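Local coordinates for protein Tox3 (Phaeosphaeria nodorum, PDB 6WES) that acts as a necrotrophic effector of a wheat-infecting fungus, probably recognised through host Snn3, here as the part that probably remains after pro-domain removal, at residues Y1-R12 with D26-T37; T92-Q100 with C137-E145. All coordinates share one frame; numbering follows the deposited sequence.

Interaction 1 (Y1-R12 with D26-T37)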
loop_
_atom_site.group_PDB
_atom_site.type_symbol
_atom_site.label_atom_id
_atom_site.label_comp_id
_atom_site.label_asym_id
_atom_site.label_seq_id
_atom_site.Cartn_x
_atom_site.Cartn_y
_atom_site.Cartn_z
ATOM N N TYR A 1 13.822 -11.853 -25.097
ATOM C CA TYR A 1 13.706 -10.390 -25.019
ATOM C C TYR A 1 12.888 -10.097 -23.766
ATOM O O TYR A 1 12.349 -11.017 -23.136
ATOM C CB TYR A 1 13.045 -9.807 -26.282
ATOM C CG TYR A 1 11.643 -10.318 -26.487
ATOM C CD1 TYR A 1 11.392 -11.480 -27.208
ATOM C CD2 TYR A 1 10.566 -9.654 -25.928
ATOM C CE1 TYR A 1 10.096 -11.953 -27.361
ATOM C CE2 TYR A 1 9.280 -10.111 -26.073
ATOM C CZ TYR A 1 9.043 -11.262 -26.786
ATOM O OH TYR A 1 7.733 -11.678 -26.911
ATOM N N ILE A 2 12.739 -8.835 -23.386
ATOM C CA ILE A 2 12.072 -8.489 -22.132
ATOM C C ILE A 2 10.609 -8.154 -22.398
ATOM O O ILE A 2 10.288 -7.141 -23.023
ATOM C CB ILE A 2 12.776 -7.317 -21.435
ATOM C CG1 ILE A 2 14.273 -7.607 -21.269
ATOM C CG2 ILE A 2 12.103 -7.008 -20.099
ATOM C CD1 ILE A 2 14.590 -8.670 -20.285
ATOM N N LYS A 3 9.709 -8.981 -21.891
ATOM C CA LYS A 3 8.289 -8.652 -21.901
ATOM C C LYS A 3 7.999 -7.638 -20.803
ATOM O O LYS A 3 8.574 -7.702 -19.711
ATOM C CB LYS A 3 7.451 -9.903 -21.615
ATOM C CG LYS A 3 7.429 -10.943 -22.707
ATOM C CD LYS A 3 6.279 -10.702 -23.611
ATOM C CE LYS A 3 5.908 -11.979 -24.335
ATOM N NZ LYS A 3 5.211 -11.565 -25.572
ATOM N N ALA A 4 7.093 -6.714 -21.086
ATOM C CA ALA A 4 6.592 -5.756 -20.106
ATOM C C ALA A 4 5.280 -6.255 -19.519
ATOM O O ALA A 4 4.405 -6.735 -20.248
ATOM C CB ALA A 4 6.344 -4.402 -20.774
ATOM N N ASN A 5 5.116 -6.090 -18.208
ATOM C CA ASN A 5 3.858 -6.448 -17.574
ATOM C C ASN A 5 3.545 -5.440 -16.485
ATOM O O ASN A 5 4.443 -4.962 -15.793
ATOM C CB ASN A 5 3.922 -7.822 -16.892
ATOM C CG ASN A 5 4.197 -8.939 -17.843
ATOM O OD1 ASN A 5 3.277 -9.433 -18.544
ATOM N ND2 ASN A 5 5.440 -9.375 -17.894
ATOM N N ASP A 6 2.269 -5.137 -16.307
ATOM C CA ASP A 6 1.856 -4.302 -15.193
ATOM C C ASP A 6 0.539 -4.809 -14.631
ATOM O O ASP A 6 -0.259 -5.465 -15.325
ATOM C CB ASP A 6 1.740 -2.829 -15.597
ATOM C CG ASP A 6 0.678 -2.600 -16.655
ATOM O OD1 ASP A 6 -0.466 -2.278 -16.278
ATOM O OD2 ASP A 6 0.980 -2.760 -17.865
ATOM N N ILE A 7 0.330 -4.521 -13.355
ATOM C CA ILE A 7 -0.908 -4.900 -12.696
ATOM C C ILE A 7 -1.173 -3.856 -11.633
ATOM O O ILE A 7 -0.247 -3.334 -11.010
ATOM C CB ILE A 7 -0.825 -6.329 -12.094
ATOM C CG1 ILE A 7 -2.130 -6.720 -11.384
ATOM C CG2 ILE A 7 0.318 -6.443 -11.111
ATOM C CD1 ILE A 7 -3.236 -7.176 -12.299
ATOM N N ASN A 8 -2.442 -3.578 -11.396
ATOM C CA ASN A 8 -2.852 -2.605 -10.401
ATOM C C ASN A 8 -3.581 -3.306 -9.272
ATOM O O ASN A 8 -4.279 -4.299 -9.488
ATOM C CB ASN A 8 -3.759 -1.538 -11.023
ATOM C CG ASN A 8 -2.967 -0.447 -11.734
ATOM O OD1 ASN A 8 -2.956 0.719 -11.313
ATOM N ND2 ASN A 8 -2.280 -0.827 -12.801
ATOM N N PHE A 9 -3.422 -2.776 -8.063
ATOM C CA PHE A 9 -4.171 -3.207 -6.898
ATOM C C PHE A 9 -4.703 -1.985 -6.166
ATOM O O PHE A 9 -4.137 -0.886 -6.245
ATOM C CB PHE A 9 -3.261 -3.955 -5.909
ATOM C CG PHE A 9 -2.583 -5.156 -6.498
ATOM C CD1 PHE A 9 -3.331 -6.228 -6.998
ATOM C CD2 PHE A 9 -1.211 -5.207 -6.601
ATOM C CE1 PHE A 9 -2.700 -7.342 -7.556
ATOM C CE2 PHE A 9 -0.588 -6.317 -7.150
ATOM C CZ PHE A 9 -1.326 -7.384 -7.617
ATOM N N GLY A 10 -5.780 -2.190 -5.420
ATOM C CA GLY A 10 -6.313 -1.111 -4.618
ATOM C C GLY A 10 -7.029 -1.661 -3.404
ATOM O O GLY A 10 -7.738 -2.675 -3.495
ATOM N N THR A 11 -6.876 -1.003 -2.262
ATOM C CA THR A 11 -7.573 -1.377 -1.038
ATOM C C THR A 11 -8.185 -0.136 -0.409
ATOM O O THR A 11 -7.506 0.893 -0.237
ATOM C CB THR A 11 -6.617 -2.080 -0.076
ATOM O OG1 THR A 11 -6.067 -3.224 -0.754
ATOM C CG2 THR A 11 -7.325 -2.510 1.206
ATOM N N ARG A 12 -9.456 -0.243 -0.052
ATOM C CA ARG A 12 -10.166 0.775 0.703
ATOM C C ARG A 12 -10.224 0.316 2.154
ATOM O O ARG A 12 -10.413 -0.878 2.429
ATOM C CB ARG A 12 -11.598 0.910 0.149
ATOM C CG ARG A 12 -12.556 1.777 0.969
ATOM C CD ARG A 12 -13.842 2.066 0.201
ATOM N NE ARG A 12 -13.553 2.794 -1.037
ATOM C CZ ARG A 12 -14.460 3.067 -1.979
ATOM N NH1 ARG A 12 -15.715 2.660 -1.821
ATOM N NH2 ARG A 12 -14.116 3.753 -3.060
ATOM N N ASP A 26 -8.708 5.323 0.263
ATOM C CA ASP A 26 -8.408 4.427 -0.849
ATOM C C ASP A 26 -6.917 4.538 -1.148
ATOM O O ASP A 26 -6.390 5.646 -1.245
ATOM C CB ASP A 26 -9.176 4.839 -2.112
ATOM C CG ASP A 26 -10.622 4.404 -2.103
ATOM O OD1 ASP A 26 -11.112 3.989 -1.041
ATOM O OD2 ASP A 26 -11.300 4.508 -3.154
ATOM N N VAL A 27 -6.254 3.399 -1.314
ATOM C CA VAL A 27 -4.835 3.339 -1.654
ATOM C C VAL A 27 -4.712 2.457 -2.885
ATOM O O VAL A 27 -5.233 1.335 -2.894
ATOM C CB VAL A 27 -4.008 2.757 -0.492
ATOM C CG1 VAL A 27 -2.532 2.703 -0.863
ATOM C CG2 VAL A 27 -4.192 3.600 0.761
ATOM N N LYS A 28 -4.061 2.956 -3.926
ATOM C CA LYS A 28 -3.885 2.179 -5.148
ATOM C C LYS A 28 -2.415 2.153 -5.531
ATOM O O LYS A 28 -1.705 3.160 -5.403
ATOM C CB LYS A 28 -4.694 2.771 -6.312
ATOM C CG LYS A 28 -6.197 2.749 -6.106
ATOM C CD LYS A 28 -6.890 3.391 -7.279
ATOM C CE LYS A 28 -8.391 3.532 -7.039
ATOM N NZ LYS A 28 -9.069 4.141 -8.232
ATOM N N VAL A 29 -1.957 0.991 -5.992
ATOM C CA VAL A 29 -0.575 0.823 -6.419
ATOM C C VAL A 29 -0.542 0.127 -7.769
ATOM O O VAL A 29 -1.508 -0.516 -8.191
ATOM C CB VAL A 29 0.257 0.031 -5.397
ATOM C CG1 VAL A 29 0.281 0.758 -4.043
ATOM C CG2 VAL A 29 -0.286 -1.402 -5.236
ATOM N N ARG A 30 0.605 0.242 -8.440
ATOM C CA ARG A 30 0.889 -0.474 -9.672
ATOM C C ARG A 30 2.176 -1.249 -9.442
ATOM O O ARG A 30 3.081 -0.763 -8.748
ATOM C CB ARG A 30 1.084 0.536 -10.810
ATOM C CG ARG A 30 1.559 -0.072 -12.123
ATOM C CD ARG A 30 1.488 0.952 -13.216
ATOM N NE ARG A 30 2.259 0.502 -14.364
ATOM C CZ ARG A 30 1.968 0.790 -15.627
ATOM N NH1 ARG A 30 0.900 1.522 -15.930
ATOM N NH2 ARG A 30 2.743 0.322 -16.588
ATOM N N ALA A 31 2.254 -2.459 -9.994
ATOM C CA ALA A 31 3.499 -3.225 -10.014
ATOM C C ALA A 31 3.880 -3.457 -11.463
ATOM O O ALA A 31 3.036 -3.867 -12.280
ATOM C CB ALA A 31 3.375 -4.573 -9.300
ATOM N N ASP A 32 5.135 -3.195 -11.795
ATOM C CA ASP A 32 5.653 -3.491 -13.123
ATOM C C ASP A 32 6.640 -4.641 -12.981
ATOM O O ASP A 32 7.486 -4.629 -12.068
ATOM C CB ASP A 32 6.296 -2.244 -13.758
ATOM C CG ASP A 32 5.250 -1.243 -14.284
ATOM O OD1 ASP A 32 4.902 -1.266 -15.489
ATOM O OD2 ASP A 32 4.769 -0.413 -13.491
ATOM N N ILE A 33 6.498 -5.650 -13.836
ATOM C CA ILE A 33 7.267 -6.891 -13.707
ATOM C C ILE A 33 7.802 -7.319 -15.069
ATOM O O ILE A 33 7.081 -7.981 -15.826
ATOM C CB ILE A 33 6.422 -8.035 -13.119
ATOM C CG1 ILE A 33 5.613 -7.569 -11.903
ATOM C CG2 ILE A 33 7.355 -9.192 -12.772
ATOM C CD1 ILE A 33 4.178 -7.393 -12.214
ATOM N N PRO A 34 9.032 -6.968 -15.421
ATOM C CA PRO A 34 9.617 -7.444 -16.675
ATOM C C PRO A 34 9.868 -8.942 -16.611
ATOM O O PRO A 34 10.076 -9.520 -15.539
ATOM C CB PRO A 34 10.960 -6.702 -16.749
ATOM C CG PRO A 34 10.936 -5.649 -15.651
ATOM C CD PRO A 34 9.929 -6.086 -14.662
ATOM N N PHE A 35 9.873 -9.582 -17.777
ATOM C CA PHE A 35 10.133 -11.014 -17.823
ATOM C C PHE A 35 11.029 -11.268 -19.027
ATOM O O PHE A 35 10.680 -10.904 -20.157
ATOM C CB PHE A 35 8.807 -11.791 -17.942
ATOM C CG PHE A 35 8.948 -13.294 -18.021
ATOM C CD1 PHE A 35 8.809 -14.079 -16.904
ATOM C CD2 PHE A 35 9.143 -13.912 -19.244
ATOM C CE1 PHE A 35 8.920 -15.476 -16.983
ATOM C CE2 PHE A 35 9.271 -15.305 -19.339
ATOM C CZ PHE A 35 9.146 -16.082 -18.208
ATOM N N GLU A 36 12.162 -11.923 -18.807
ATOM C CA GLU A 36 13.066 -12.255 -19.906
ATOM C C GLU A 36 12.641 -13.583 -20.518
ATOM O O GLU A 36 12.719 -14.631 -19.862
ATOM C CB GLU A 36 14.504 -12.319 -19.391
ATOM C CG GLU A 36 15.520 -12.904 -20.384
ATOM C CD GLU A 36 15.526 -12.213 -21.744
ATOM O OE1 GLU A 36 15.991 -11.046 -21.799
ATOM O OE2 GLU A 36 15.120 -12.835 -22.736
ATOM N N THR A 37 12.215 -13.548 -21.790
ATOM C CA THR A 37 11.674 -14.759 -22.395
ATOM C C THR A 37 12.716 -15.850 -22.567
ATOM O O THR A 37 12.331 -17.016 -22.741
ATOM C CB THR A 37 10.962 -14.482 -23.728
ATOM O OG1 THR A 37 11.906 -13.977 -24.672
ATOM C CG2 THR A 37 9.865 -13.453 -23.557
HETATM O O HOH W 1 5.590 -2.466 -17.712
HETATM O O HOH W 2 -3.926 0.906 -9.108
#

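Interaction 2 (T92-Q100 with C137-E145)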
loop_
_atom_site.group_PDB
_atom_site.type_symbol
_atom_site.label_atom_id
_atom_site.label_comp_id
_atom_site.label_asym_id
_atom_site.label_seq_id
_atom_site.Cartn_x
_atom_site.Cartn_y
_atom_site.Cartn_z
ATOM N N THR A 92 -7.626 21.458 17.171
ATOM C CA THR A 92 -6.959 20.169 17.294
ATOM C C THR A 92 -6.478 19.774 15.908
ATOM O O THR A 92 -7.279 19.653 14.976
ATOM C CB THR A 92 -7.918 19.108 17.826
ATOM O OG1 THR A 92 -8.413 19.534 19.097
ATOM C CG2 THR A 92 -7.186 17.769 17.990
ATOM N N ARG A 93 -5.176 19.587 15.761
ATOM C CA ARG A 93 -4.604 19.186 14.488
ATOM C C ARG A 93 -3.994 17.805 14.634
ATOM O O ARG A 93 -3.228 17.552 15.571
ATOM C CB ARG A 93 -3.548 20.187 14.034
ATOM C CG ARG A 93 -4.092 21.608 13.970
ATOM C CD ARG A 93 -3.225 22.507 13.117
ATOM N NE ARG A 93 -3.226 22.084 11.724
ATOM C CZ ARG A 93 -2.605 22.742 10.752
ATOM N NH1 ARG A 93 -1.938 23.855 11.029
ATOM N NH2 ARG A 93 -2.649 22.282 9.507
ATOM N N CYS A 94 -4.353 16.912 13.720
ATOM C CA CYS A 94 -3.942 15.519 13.815
ATOM C C CYS A 94 -3.242 15.096 12.542
ATOM O O CYS A 94 -3.737 15.343 11.440
ATOM C CB CYS A 94 -5.156 14.609 14.021
ATOM S SG CYS A 94 -6.074 14.958 15.555
ATOM N N LEU A 95 -2.138 14.394 12.698
ATOM C CA LEU A 95 -1.451 13.763 11.585
ATOM C C LEU A 95 -1.745 12.270 11.623
ATOM O O LEU A 95 -1.674 11.647 12.683
ATOM C CB LEU A 95 0.057 13.983 11.715
ATOM C CG LEU A 95 0.842 13.344 10.571
ATOM C CD1 LEU A 95 0.526 13.971 9.225
ATOM C CD2 LEU A 95 2.322 13.426 10.857
ATOM N N TYR A 96 -2.074 11.714 10.477
ATOM C CA TYR A 96 -2.422 10.307 10.332
ATOM C C TYR A 96 -1.458 9.649 9.372
ATOM O O TYR A 96 -1.029 10.263 8.392
ATOM C CB TYR A 96 -3.820 10.149 9.743
ATOM C CG TYR A 96 -4.837 10.674 10.690
ATOM C CD1 TYR A 96 -5.389 9.858 11.666
ATOM C CD2 TYR A 96 -5.230 12.006 10.621
ATOM C CE1 TYR A 96 -6.311 10.366 12.573
ATOM C CE2 TYR A 96 -6.120 12.516 11.509
ATOM C CZ TYR A 96 -6.653 11.688 12.482
ATOM O OH TYR A 96 -7.546 12.220 13.382
ATOM N N GLN A 97 -1.124 8.403 9.654
ATOM C CA GLN A 97 -0.335 7.598 8.737
ATOM C C GLN A 97 -1.009 6.247 8.550
ATOM O O GLN A 97 -1.236 5.516 9.531
ATOM C CB GLN A 97 1.061 7.402 9.292
ATOM C CG GLN A 97 1.958 6.634 8.333
ATOM C CD GLN A 97 3.387 6.691 8.788
ATOM O OE1 GLN A 97 3.867 5.778 9.468
ATOM N NE2 GLN A 97 4.079 7.768 8.425
ATOM N N LEU A 98 -1.326 5.927 7.304
ATOM C CA LEU A 98 -1.945 4.663 6.930
ATOM C C LEU A 98 -0.872 3.772 6.325
ATOM O O LEU A 98 -0.094 4.218 5.466
ATOM C CB LEU A 98 -3.032 4.928 5.896
ATOM C CG LEU A 98 -3.717 3.708 5.284
ATOM C CD1 LEU A 98 -4.373 2.841 6.385
ATOM C CD2 LEU A 98 -4.743 4.196 4.298
ATOM N N ARG A 99 -0.775 2.554 6.830
ATOM C CA ARG A 99 0.227 1.589 6.385
ATOM C C ARG A 99 -0.528 0.420 5.758
ATOM O O ARG A 99 -1.181 -0.368 6.460
ATOM C CB ARG A 99 1.085 1.151 7.564
ATOM C CG ARG A 99 1.785 2.325 8.235
ATOM C CD ARG A 99 2.624 1.918 9.432
ATOM N NE ARG A 99 3.063 3.108 10.149
ATOM C CZ ARG A 99 3.448 3.119 11.425
ATOM N NH1 ARG A 99 3.488 1.978 12.118
ATOM N NH2 ARG A 99 3.817 4.255 11.984
ATOM N N GLN A 100 -0.467 0.313 4.442
ATOM C CA GLN A 100 -1.311 -0.612 3.684
ATOM C C GLN A 100 -0.459 -1.646 2.958
ATOM O O GLN A 100 0.242 -1.297 1.986
ATOM C CB GLN A 100 -2.144 0.202 2.698
ATOM C CG GLN A 100 -3.001 -0.616 1.726
ATOM C CD GLN A 100 -4.038 -1.442 2.447
ATOM O OE1 GLN A 100 -5.025 -0.903 2.953
ATOM N NE2 GLN A 100 -3.827 -2.759 2.510
ATOM N N CYS A 137 0.438 21.556 12.239
ATOM C CA CYS A 137 0.271 20.088 12.159
ATOM C C CYS A 137 1.487 19.428 12.805
ATOM O O CYS A 137 2.623 19.833 12.532
ATOM C CB CYS A 137 0.034 19.536 10.708
ATOM S SG CYS A 137 -1.086 17.956 10.563
ATOM N N PRO A 138 1.300 18.449 13.686
ATOM C CA PRO A 138 2.452 17.756 14.269
ATOM C C PRO A 138 3.244 16.998 13.208
ATOM O O PRO A 138 2.755 16.685 12.118
ATOM C CB PRO A 138 1.815 16.800 15.289
ATOM C CG PRO A 138 0.378 16.674 14.866
ATOM C CD PRO A 138 0.014 17.963 14.218
ATOM N N ALA A 139 4.502 16.726 13.535
ATOM C CA ALA A 139 5.357 15.904 12.690
ATOM C C ALA A 139 5.122 14.426 12.996
ATOM O O ALA A 139 4.708 14.061 14.101
ATOM C CB ALA A 139 6.828 16.247 12.928
ATOM N N GLY A 140 5.394 13.573 12.004
ATOM C CA GLY A 140 5.139 12.147 12.144
ATOM C C GLY A 140 6.220 11.382 12.878
ATOM O O GLY A 140 6.674 10.337 12.403
ATOM N N ARG A 141 6.630 11.881 14.046
ATOM C CA ARG A 141 7.732 11.282 14.790
ATOM C C ARG A 141 7.300 10.127 15.690
ATOM O O ARG A 141 8.140 9.270 16.013
ATOM C CB ARG A 141 8.473 12.357 15.600
ATOM C CG ARG A 141 9.022 13.502 14.747
ATOM C CD ARG A 141 9.981 14.396 15.531
ATOM N NE ARG A 141 10.703 15.317 14.653
ATOM C CZ ARG A 141 10.401 16.606 14.503
ATOM N NH1 ARG A 141 9.391 17.134 15.179
ATOM N NH2 ARG A 141 11.110 17.367 13.682
ATOM N N VAL A 142 6.022 10.085 16.080
ATOM C CA VAL A 142 5.480 9.041 16.951
ATOM C C VAL A 142 3.965 9.079 16.784
ATOM O O VAL A 142 3.401 10.106 16.405
ATOM C CB VAL A 142 5.894 9.284 18.428
ATOM C CG1 VAL A 142 5.131 10.486 19.014
ATOM C CG2 VAL A 142 5.685 8.016 19.275
ATOM N N PHE A 143 3.299 7.952 17.070
ATOM C CA PHE A 143 1.864 7.809 16.818
ATOM C C PHE A 143 1.237 6.863 17.837
ATOM O O PHE A 143 1.915 6.030 18.442
ATOM C CB PHE A 143 1.599 7.150 15.458
ATOM C CG PHE A 143 2.041 7.951 14.256
ATOM C CD1 PHE A 143 1.239 8.943 13.714
ATOM C CD2 PHE A 143 3.253 7.669 13.636
ATOM C CE1 PHE A 143 1.635 9.633 12.571
ATOM C CE2 PHE A 143 3.666 8.356 12.504
ATOM C CZ PHE A 143 2.870 9.346 11.973
ATOM N N LEU A 144 -0.084 6.968 17.984
ATOM C CA LEU A 144 -0.905 5.946 18.639
ATOM C C LEU A 144 -1.686 5.187 17.569
ATOM O O LEU A 144 -2.298 5.808 16.695
ATOM C CB LEU A 144 -1.910 6.598 19.595
ATOM C CG LEU A 144 -1.401 7.297 20.863
ATOM C CD1 LEU A 144 -2.473 8.196 21.473
ATOM C CD2 LEU A 144 -0.940 6.273 21.879
ATOM N N GLU A 145 -1.705 3.860 17.650
ATOM C CA GLU A 145 -2.406 3.078 16.641
ATOM C C GLU A 145 -3.924 3.139 16.841
ATOM O O GLU A 145 -4.426 3.041 17.962
ATOM C CB GLU A 145 -1.930 1.623 16.682
ATOM C CG GLU A 145 -2.425 0.770 15.524
ATOM C CD GLU A 145 -1.711 -0.566 15.426
ATOM O OE1 GLU A 145 -0.501 -0.631 15.735
ATOM O OE2 GLU A 145 -2.366 -1.548 15.036
#

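Interaction 1 (Y1-R12 with D26-T37)
The amino group of Y1 is held by two side chains, E36 at the end of the second strand and T37 just after it. It bonds to T37 OG1, and Y1 N forms a salt bridge with E36 OE2 at 2.9 Å. T37 CG2 packs over one face of the Y1 ring (CH-pi). With Y1 CG between the backbone N and the carbonyl carbon (chi1 61°), the ring runs forward along its own strand, and its OH accepts a bond from K3 NZ.

The backbones pair antiparallel, with hydrogen-bonded pairs at K3-F35, I7-A31, F9-V29 and T11-V27. At N5 half of the pattern remains: I33 N still donates to N5 O, but I33 O is bonded by the side chain, N5 ND2, at 3.0 Å, nearly along the C=O axis. ND2 also donates to N114 OD1.

D6, R30 and D32 form a salt-bridge network on one face. R30 grips D32 side-on, with R30 NH2 to D32 OD1 at 2.9 Å. The D6 carboxylate stacks over one face of that guanidinium, planes 20° apart: a long salt bridge with no N-H aimed at the oxygen. At the far end R12 NE meets D26 OD1 at 2.7 Å and NH2 meets OD2, both on syn lone pairs; E158 also pairs with R12.

Strand 144-153 flanks strand 2-16, and strand 45-53 flanks strand 23-36. T11, V27 and V29 pack on strand 92-105.

Interaction 2 (T92-Q100 with C137-E145)
L95 and F143 meet where a loop leading into strand 144-153 folds over strand 92-105 of the disulfide-linked beta barrel. The loop contains an inverse gamma turn centred on G140. No hydrogen bond joins the two segments.

The apolar contacts run along the strand. L95 reaches into the bend of the loop. Its CG lies anti to the backbone N (chi1 -180°), and its CD2 comes to 3.3 Å from G140 N. CB of L95 also lies 4.2 Å from P138 CG. L95 CD2 is 4.2 Å from F143 CE1. Further along, CZ of F143 is 3.8 Å from Q97 CB, and the side chains of Q97 and F143 cross at about a right angle.

Disulfides fix the loop and the strand to their neighbours. C137 is bonded to C82 on strand 72-85, and C94 to C131 on strand 126-133. SG of C137 lies 3.8 Å from C94 O, so one bridge packs against the backbone beside the other.

Polar groups frame the contact. L95 O lies at the edge of the F143 ring, near the ring plane. C137 N sits over one face of the R93 guanidinium, toward its rim, while R93 NH1 donates to D135 O. NE of R93 is buried here without a partner. Q97 NE2 donates to D80 OD1. OE1 of Q97 takes two bonds from R99, whose NE and NH2 both grip it side-on. The R99 guanidinium is turned 81° to the F143 ring, and R99 NH2 lies 3.8 Å from F143 CD2.

Overall arrangement
The two contacts lie on opposite sides of the chain's centre, with their own centres about 29 Å apart. In interaction 1 the V27, V29 and A31 side chains are buried, while D6 and N8 are exposed. In interaction 2 Q97 is buried, while the loop around A139 and G140 is exposed. Interaction 1 is antiparallel pairing of neighbouring strands, interrupted once, with charged pairs on one face and at the ends. In interaction 2 no hydrogen bond joins the segments; disulfides tie both to other strands. The two meet inside the barrel: V27 CG2 is 3.6 Å from L98 CD2, and T11 packs on Q100. They also share one sheet, because strand 144-153 neighbours strand 2-16.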